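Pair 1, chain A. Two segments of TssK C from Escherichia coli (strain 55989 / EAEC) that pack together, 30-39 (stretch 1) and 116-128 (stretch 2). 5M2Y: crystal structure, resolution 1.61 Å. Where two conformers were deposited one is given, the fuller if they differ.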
# COMPACT_ATOMS: atom_id res chain seq x y z
N PHE A 30 -4.81 -4.48 -4.66
CA PHE A 30 -4.53 -3.22 -3.99
C PHE A 30 -3.61 -2.28 -4.75
O PHE A 30 -2.72 -2.72 -5.46
CB PHE A 30 -3.94 -3.51 -2.60
CG PHE A 30 -4.83 -4.30 -1.68
CD1 PHE A 30 -4.86 -5.69 -1.73
CD2 PHE A 30 -5.63 -3.66 -0.75
CE1 PHE A 30 -5.69 -6.42 -0.89
CE2 PHE A 30 -6.46 -4.40 0.10
CZ PHE A 30 -6.47 -5.77 0.03
N TRP A 31 -3.85 -0.98 -4.56
CA TRP A 31 -3.04 0.09 -5.16
C TRP A 31 -2.79 1.18 -4.16
O TRP A 31 -3.66 1.52 -3.36
CB TRP A 31 -3.75 0.75 -6.35
CG TRP A 31 -3.70 -0.03 -7.61
CD1 TRP A 31 -2.84 0.14 -8.66
CD2 TRP A 31 -4.59 -1.08 -7.99
NE1 TRP A 31 -3.12 -0.76 -9.65
CE2 TRP A 31 -4.19 -1.54 -9.26
CE3 TRP A 31 -5.69 -1.70 -7.37
CZ2 TRP A 31 -4.84 -2.59 -9.91
CZ3 TRP A 31 -6.32 -2.73 -8.01
CH2 TRP A 31 -5.92 -3.15 -9.27
N LEU A 32 -1.61 1.77 -4.26
CA LEU A 32 -1.22 2.93 -3.47
C LEU A 32 -1.21 4.17 -4.36
O LEU A 32 -0.76 4.12 -5.50
CB LEU A 32 0.18 2.72 -2.87
CG LEU A 32 0.31 1.76 -1.68
CD1 LEU A 32 1.77 1.47 -1.38
CD2 LEU A 32 -0.43 2.30 -0.45
N SER A 33 -1.75 5.27 -3.83
CA SER A 33 -1.73 6.57 -4.49
C SER A 33 -0.80 7.42 -3.62
O SER A 33 -0.98 7.45 -2.40
CB SER A 33 -3.13 7.18 -4.56
OG SER A 33 -3.09 8.55 -4.91
N VAL A 34 0.26 7.96 -4.22
CA VAL A 34 1.32 8.66 -3.48
C VAL A 34 1.55 10.08 -3.96
O VAL A 34 1.67 10.32 -5.16
CB VAL A 34 2.65 7.85 -3.55
CG1 VAL A 34 3.71 8.41 -2.60
CG2 VAL A 34 2.42 6.36 -3.30
N ARG A 35 1.63 11.01 -3.01
CA ARG A 35 2.00 12.39 -3.28
C ARG A 35 3.17 12.69 -2.38
O ARG A 35 3.27 12.17 -1.27
CB ARG A 35 0.85 13.38 -3.10
CG ARG A 35 0.15 13.34 -1.77
CD ARG A 35 -1.14 14.13 -1.82
NE ARG A 35 -2.17 13.45 -2.62
CZ ARG A 35 -3.06 12.60 -2.12
NH1 ARG A 35 -3.05 12.31 -0.83
NH2 ARG A 35 -3.96 12.04 -2.91
N SER A 36 4.09 13.46 -2.92
CA SER A 36 5.30 13.79 -2.20
C SER A 36 5.91 15.11 -2.67
O SER A 36 5.57 15.59 -3.74
CB SER A 36 6.30 12.67 -2.36
OG SER A 36 7.27 12.84 -1.37
N SER A 37 6.81 15.68 -1.86
CA SER A 37 7.56 16.89 -2.20
C SER A 37 8.70 16.50 -3.17
O SER A 37 9.31 17.36 -3.80
CB SER A 37 8.11 17.56 -0.94
OG SER A 37 8.84 16.64 -0.15
N MET A 38 8.97 15.19 -3.30
CA MET A 38 9.96 14.60 -4.21
C MET A 38 9.44 14.74 -5.64
O MET A 38 8.25 14.51 -5.87
CB MET A 38 10.13 13.11 -3.87
CG MET A 38 11.20 12.39 -4.63
SD MET A 38 11.26 10.67 -4.16
CE MET A 38 12.79 10.26 -4.70
N PRO A 39 10.30 15.08 -6.63
CA PRO A 39 9.83 15.18 -8.02
C PRO A 39 9.16 13.87 -8.48
O PRO A 39 9.61 12.79 -8.12
CB PRO A 39 11.12 15.43 -8.80
CG PRO A 39 12.05 16.05 -7.82
CD PRO A 39 11.74 15.41 -6.51
N SER A 116 13.41 10.17 3.65
CA SER A 116 14.03 10.55 2.37
C SER A 116 12.97 10.80 1.29
O SER A 116 13.22 11.57 0.37
CB SER A 116 14.99 9.47 1.90
OG SER A 116 14.30 8.27 1.57
N LEU A 117 11.79 10.18 1.43
CA LEU A 117 10.67 10.37 0.51
C LEU A 117 10.08 11.75 0.66
O LEU A 117 9.35 12.15 -0.21
CB LEU A 117 9.57 9.30 0.70
CG LEU A 117 9.83 7.94 0.04
CD1 LEU A 117 8.84 6.91 0.51
CD2 LEU A 117 9.77 8.03 -1.46
N GLY A 118 10.45 12.48 1.70
CA GLY A 118 9.97 13.83 1.95
C GLY A 118 8.63 13.84 2.63
O GLY A 118 8.28 12.90 3.34
N ASP A 119 7.85 14.89 2.34
CA ASP A 119 6.52 15.09 2.88
C ASP A 119 5.55 14.15 2.13
O ASP A 119 4.71 14.62 1.36
CB ASP A 119 6.11 16.57 2.73
CG ASP A 119 5.06 17.02 3.73
OD1 ASP A 119 4.16 16.22 4.05
OD2 ASP A 119 5.12 18.18 4.16
N VAL A 120 5.63 12.84 2.42
CA VAL A 120 4.84 11.83 1.72
C VAL A 120 3.41 11.65 2.30
O VAL A 120 3.18 11.74 3.51
CB VAL A 120 5.62 10.49 1.62
CG1 VAL A 120 5.75 9.82 2.98
CG2 VAL A 120 5.02 9.54 0.57
N LYS A 121 2.45 11.43 1.39
CA LYS A 121 1.08 11.11 1.74
C LYS A 121 0.64 9.93 0.89
O LYS A 121 0.83 9.91 -0.32
CB LYS A 121 0.12 12.33 1.67
CG LYS A 121 -1.38 12.07 1.86
CD LYS A 121 -1.77 11.30 3.11
CE LYS A 121 -3.18 10.80 3.01
NZ LYS A 121 -3.47 9.67 3.93
N LEU A 122 0.11 8.92 1.57
CA LEU A 122 -0.36 7.66 0.99
C LEU A 122 -1.86 7.47 1.12
O LEU A 122 -2.43 7.76 2.17
CB LEU A 122 0.29 6.49 1.72
CG LEU A 122 1.67 5.99 1.34
CD1 LEU A 122 2.73 7.05 1.30
CD2 LEU A 122 2.04 4.76 2.17
N GLU A 123 -2.47 6.89 0.10
CA GLU A 123 -3.86 6.47 0.12
C GLU A 123 -3.90 5.05 -0.45
O GLU A 123 -3.18 4.78 -1.41
CB GLU A 123 -4.77 7.45 -0.63
CG GLU A 123 -4.91 8.78 0.07
CD GLU A 123 -5.97 9.72 -0.49
OE1 GLU A 123 -6.37 9.55 -1.66
OE2 GLU A 123 -6.39 10.65 0.24
N LEU A 124 -4.67 4.14 0.18
CA LEU A 124 -4.75 2.75 -0.27
C LEU A 124 -6.16 2.47 -0.74
O LEU A 124 -7.12 2.84 -0.07
CB LEU A 124 -4.36 1.79 0.87
CG LEU A 124 -4.43 0.28 0.61
CD1 LEU A 124 -3.36 -0.17 -0.38
CD2 LEU A 124 -4.27 -0.49 1.90
N PHE A 125 -6.25 1.90 -1.96
CA PHE A 125 -7.49 1.51 -2.63
C PHE A 125 -7.43 0.01 -2.95
O PHE A 125 -6.38 -0.50 -3.33
CB PHE A 125 -7.65 2.25 -3.96
CG PHE A 125 -7.78 3.75 -3.90
CD1 PHE A 125 -6.65 4.56 -3.95
CD2 PHE A 125 -9.02 4.36 -3.87
CE1 PHE A 125 -6.77 5.95 -3.89
CE2 PHE A 125 -9.14 5.75 -3.82
CZ PHE A 125 -8.01 6.53 -3.84
N ALA A 126 -8.57 -0.68 -2.83
CA ALA A 126 -8.72 -2.07 -3.24
C ALA A 126 -9.80 -2.11 -4.30
O ALA A 126 -10.84 -1.44 -4.16
CB ALA A 126 -9.09 -2.96 -2.06
N VAL A 127 -9.54 -2.84 -5.35
CA VAL A 127 -10.50 -3.00 -6.40
C VAL A 127 -11.01 -4.41 -6.25
O VAL A 127 -10.27 -5.32 -6.27
CB VAL A 127 -9.89 -2.77 -7.77
CG1 VAL A 127 -10.87 -3.07 -8.88
CG2 VAL A 127 -9.44 -1.34 -7.87
N LEU A 128 -12.30 -4.54 -6.02
CA LEU A 128 -12.88 -5.85 -5.85
C LEU A 128 -12.97 -6.63 -7.15
O LEU A 128 -13.36 -6.11 -8.15
CB LEU A 128 -14.25 -5.76 -5.18
CG LEU A 128 -14.25 -5.01 -3.87
CD1 LEU A 128 -15.60 -4.86 -3.23
CD2 LEU A 128 -13.27 -5.59 -2.89
O HOH W 1 -1.84 9.90 -1.53

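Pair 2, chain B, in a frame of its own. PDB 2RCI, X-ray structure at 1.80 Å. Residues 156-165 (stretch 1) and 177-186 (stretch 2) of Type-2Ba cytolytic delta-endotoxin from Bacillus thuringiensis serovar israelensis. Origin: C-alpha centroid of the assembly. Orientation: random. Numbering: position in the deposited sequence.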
# COMPACT_ATOMS: atom_id res chain seq x y z
N ILE B 156 0.66 -0.96 -3.27
CA ILE B 156 -0.41 0.00 -2.94
C ILE B 156 0.20 1.39 -2.80
O ILE B 156 1.16 1.55 -2.05
CB ILE B 156 -1.09 -0.32 -1.61
CG1 ILE B 156 -1.65 -1.73 -1.58
CG2 ILE B 156 -2.20 0.75 -1.31
CD1 ILE B 156 -2.16 -2.16 -0.23
N ALA B 157 -0.35 2.39 -3.51
CA ALA B 157 0.04 3.79 -3.28
C ALA B 157 -1.15 4.65 -2.85
O ALA B 157 -2.24 4.55 -3.43
CB ALA B 157 0.69 4.40 -4.52
N PHE B 158 -0.95 5.49 -1.83
CA PHE B 158 -1.99 6.44 -1.47
C PHE B 158 -1.52 7.87 -1.75
O PHE B 158 -0.36 8.19 -1.56
CB PHE B 158 -2.31 6.35 0.02
CG PHE B 158 -2.80 5.01 0.46
CD1 PHE B 158 -4.12 4.64 0.23
CD2 PHE B 158 -1.94 4.11 1.09
CE1 PHE B 158 -4.61 3.40 0.67
CE2 PHE B 158 -2.41 2.87 1.53
CZ PHE B 158 -3.74 2.50 1.28
N GLU B 159 -2.44 8.71 -2.20
CA GLU B 159 -2.23 10.17 -2.24
C GLU B 159 -3.16 10.71 -1.18
O GLU B 159 -4.39 10.60 -1.32
CB GLU B 159 -2.65 10.74 -3.61
CG GLU B 159 -2.11 9.98 -4.78
CD GLU B 159 -2.33 10.72 -6.12
OE1 GLU B 159 -2.86 11.87 -6.11
OE2 GLU B 159 -1.95 10.15 -7.15
N ILE B 160 -2.57 11.27 -0.13
CA ILE B 160 -3.33 11.66 1.05
C ILE B 160 -3.23 13.17 1.25
O ILE B 160 -2.12 13.72 1.31
CB ILE B 160 -2.87 10.92 2.32
CG1 ILE B 160 -3.03 9.40 2.13
CG2 ILE B 160 -3.67 11.41 3.55
CD1 ILE B 160 -2.13 8.55 3.03
N THR B 161 -4.39 13.80 1.36
CA THR B 161 -4.50 15.22 1.70
C THR B 161 -5.37 15.31 2.95
O THR B 161 -6.45 14.74 3.00
CB THR B 161 -5.15 16.01 0.57
OG1 THR B 161 -4.32 15.90 -0.61
CG2 THR B 161 -5.29 17.50 0.99
N VAL B 162 -4.91 16.04 3.95
CA VAL B 162 -5.66 16.13 5.22
C VAL B 162 -5.61 17.56 5.76
O VAL B 162 -4.58 18.23 5.63
CB VAL B 162 -5.11 15.08 6.24
CG1 VAL B 162 -3.61 15.22 6.43
CG2 VAL B 162 -5.86 15.13 7.59
N ASP B 163 -6.71 18.02 6.36
CA ASP B 163 -6.79 19.41 6.83
C ASP B 163 -6.12 19.65 8.18
O ASP B 163 -6.69 20.31 9.07
CB ASP B 163 -8.25 19.91 6.83
CG ASP B 163 -9.14 19.21 7.88
OD1 ASP B 163 -8.83 18.07 8.30
OD2 ASP B 163 -10.17 19.79 8.27
N VAL B 164 -4.91 19.13 8.33
CA VAL B 164 -4.17 19.18 9.60
C VAL B 164 -2.75 19.65 9.29
O VAL B 164 -2.13 19.14 8.37
CB VAL B 164 -4.09 17.78 10.26
CG1 VAL B 164 -3.25 17.82 11.51
CG2 VAL B 164 -5.49 17.27 10.61
N GLN B 165 -2.22 20.62 10.04
CA GLN B 165 -0.87 21.03 9.72
C GLN B 165 0.16 19.97 10.18
O GLN B 165 -0.11 19.18 11.11
CB GLN B 165 -0.62 22.53 10.02
CG GLN B 165 0.29 22.92 11.09
CD GLN B 165 1.73 22.72 10.73
OE1 GLN B 165 2.20 23.00 9.60
NE2 GLN B 165 2.46 22.22 11.68
N SER B 177 -10.03 12.56 14.47
CA SER B 177 -10.77 12.75 13.23
C SER B 177 -10.20 13.96 12.49
O SER B 177 -9.70 14.91 13.11
CB SER B 177 -12.27 12.98 13.50
OG SER B 177 -12.90 11.86 14.11
N ALA B 178 -10.30 13.91 11.18
CA ALA B 178 -9.90 15.03 10.35
C ALA B 178 -10.55 14.85 9.00
O ALA B 178 -11.17 13.81 8.72
CB ALA B 178 -8.36 15.10 10.21
N ARG B 179 -10.39 15.86 8.16
CA ARG B 179 -10.99 15.81 6.85
C ARG B 179 -9.91 15.26 5.92
O ARG B 179 -8.86 15.90 5.70
CB ARG B 179 -11.47 17.19 6.38
CG ARG B 179 -12.18 17.12 5.04
CD ARG B 179 -12.86 18.44 4.67
NE ARG B 179 -13.25 18.38 3.28
CZ ARG B 179 -14.39 17.86 2.84
NH1 ARG B 179 -15.28 17.37 3.69
NH2 ARG B 179 -14.63 17.84 1.53
N TYR B 180 -10.18 14.04 5.45
CA TYR B 180 -9.27 13.28 4.59
C TYR B 180 -9.76 13.18 3.18
O TYR B 180 -10.95 12.89 2.92
CB TYR B 180 -9.04 11.85 5.09
CG TYR B 180 -8.01 11.75 6.19
CD1 TYR B 180 -8.38 11.78 7.55
CD2 TYR B 180 -6.66 11.63 5.88
CE1 TYR B 180 -7.41 11.71 8.56
CE2 TYR B 180 -5.69 11.54 6.87
CZ TYR B 180 -6.08 11.58 8.21
OH TYR B 180 -5.10 11.47 9.16
N GLU B 181 -8.81 13.37 2.27
CA GLU B 181 -8.99 13.02 0.88
C GLU B 181 -7.91 11.99 0.53
O GLU B 181 -6.72 12.28 0.56
CB GLU B 181 -8.83 14.26 0.03
CG GLU B 181 -9.28 14.01 -1.38
CD GLU B 181 -9.06 15.20 -2.29
OE1 GLU B 181 -9.00 16.36 -1.78
OE2 GLU B 181 -8.93 14.94 -3.51
N VAL B 182 -8.33 10.77 0.22
CA VAL B 182 -7.39 9.67 -0.02
C VAL B 182 -7.67 9.03 -1.38
O VAL B 182 -8.80 8.54 -1.62
CB VAL B 182 -7.51 8.59 1.10
CG1 VAL B 182 -6.59 7.38 0.78
CG2 VAL B 182 -7.19 9.20 2.45
N LYS B 183 -6.67 9.07 -2.27
CA LYS B 183 -6.73 8.40 -3.57
C LYS B 183 -5.86 7.14 -3.46
O LYS B 183 -4.78 7.18 -2.90
CB LYS B 183 -6.19 9.27 -4.73
CG LYS B 183 -6.56 8.64 -6.07
CD LYS B 183 -6.12 9.40 -7.32
CE LYS B 183 -6.70 8.66 -8.54
NZ LYS B 183 -6.80 9.47 -9.78
N MET B 184 -6.39 6.03 -3.95
CA MET B 184 -5.71 4.76 -3.86
C MET B 184 -5.47 4.21 -5.24
O MET B 184 -6.37 4.18 -6.07
CB MET B 184 -6.62 3.79 -3.11
CG MET B 184 -5.99 2.48 -2.75
SD MET B 184 -7.13 1.68 -1.62
CE MET B 184 -6.30 0.11 -1.39
N LYS B 185 -4.25 3.72 -5.47
CA LYS B 185 -3.89 3.01 -6.68
C LYS B 185 -3.26 1.70 -6.24
O LYS B 185 -2.27 1.70 -5.50
CB LYS B 185 -2.88 3.81 -7.50
CG LYS B 185 -3.42 5.11 -8.08
CD LYS B 185 -2.29 5.98 -8.60
CE LYS B 185 -2.83 7.13 -9.44
NZ LYS B 185 -1.69 8.01 -9.82
N ALA B 186 -3.83 0.59 -6.68
CA ALA B 186 -3.33 -0.71 -6.25
C ALA B 186 -3.64 -1.77 -7.31
O ALA B 186 -4.59 -1.63 -8.11
CB ALA B 186 -3.98 -1.08 -4.91
O HOH W 2 -5.75 13.28 -1.87

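Both pairs are two antiparallel strands joined edge to edge. In pair 1 the strands 30-35 and 121-128 run at 158° to each other, with axes 4.7 Å apart at closest approach. In pair 2 the strands 156-162 and 177-186 run at 164°, with axes 4.6 Å apart. The N, CA and C atoms of 14 central residues superpose with an RMSD of 0.5 Å.

The backbone ladder is the same. W31(A), S33(A) and R35(A) match A157(B), E159(B) and T161(B), and each forms two backbone hydrogen bonds with its partner. In pair 1, S33(A) N donates to E123(A) O at 2.9 Å, and E123(A) N donates to S33(A) O at 3.0 Å. In pair 2, E159(B) N to K183(B) O and K183(B) N to E159(B) O are both 2.9 Å. The residues between these are non-hydrogen-bonded pairs. There CA-H...O contacts accompany the pairing, as from L32(A) CA to E123(A) O at 3.4 Å and from F158(B) CA to K183(B) O at 3.2 Å.

One face is apolar in both pairs. L32(A) and V34(A) match F158(B) and I160(B), and L122(A) and L124(A) match V182(B) and M184(B). Pair 1 packs leucine on leucine, with L32(A) CD2 3.8 Å from L124(A) CD1. Pair 2 puts a ring and a thioether at these positions, with F158(B) CE1 3.8 Å from M184(B) CG. The side-chain centres of L32(A) and F158(B) still lie 0.8 Å apart. V120(A) matches Y180(B). The valine methyl V120(A) CG2 meets V34(A) CG1 at 3.6 Å. The tyrosine ring takes I160(B) CG2 at its edge, 3.8 Å from Y180(B) CD2, and V162(B) CG2 over one face, 3.6 Å from Y180(B) CZ.

The other face is more polar, and its charges are arranged differently. In pair 1, R35(A) reaches diagonally to E123(A), in a long salt bridge of 3.7 Å between NH2 and OE1. In pair 2 the acid is on the first strand. E159(B) OE2 forms a salt bridge with K185(B) NZ at 3.4 Å, and the hydrogen bond within it is weak. S33(A), which matches E159(B), has a short side chain, and its CB lies 3.9 Å from CE1 at the edge of the F125(A) ring. W31(A) extends further, with CZ3 3.4 Å from V127(A) CG2, whereas the matching A157(B) has only a methyl.

The ladder ends with a similar device. S37(A) matches D163(B), and each side chain accepts a backbone NH of the second stretch. D119(A) N donates to S37(A) OG at 3.2 Å, and R179(B) N donates to D163(B) OD1 at 2.7 Å. G118(A) matches A178(B). A CB on the glycine would lie 2.4 Å from S37(A) OG, a clash, and its positive phi also favours glycine. In pair 2 the alanine fits: A178(B) CB packs 3.6 Å from both V162(B) CG2 and V164(B) CG2.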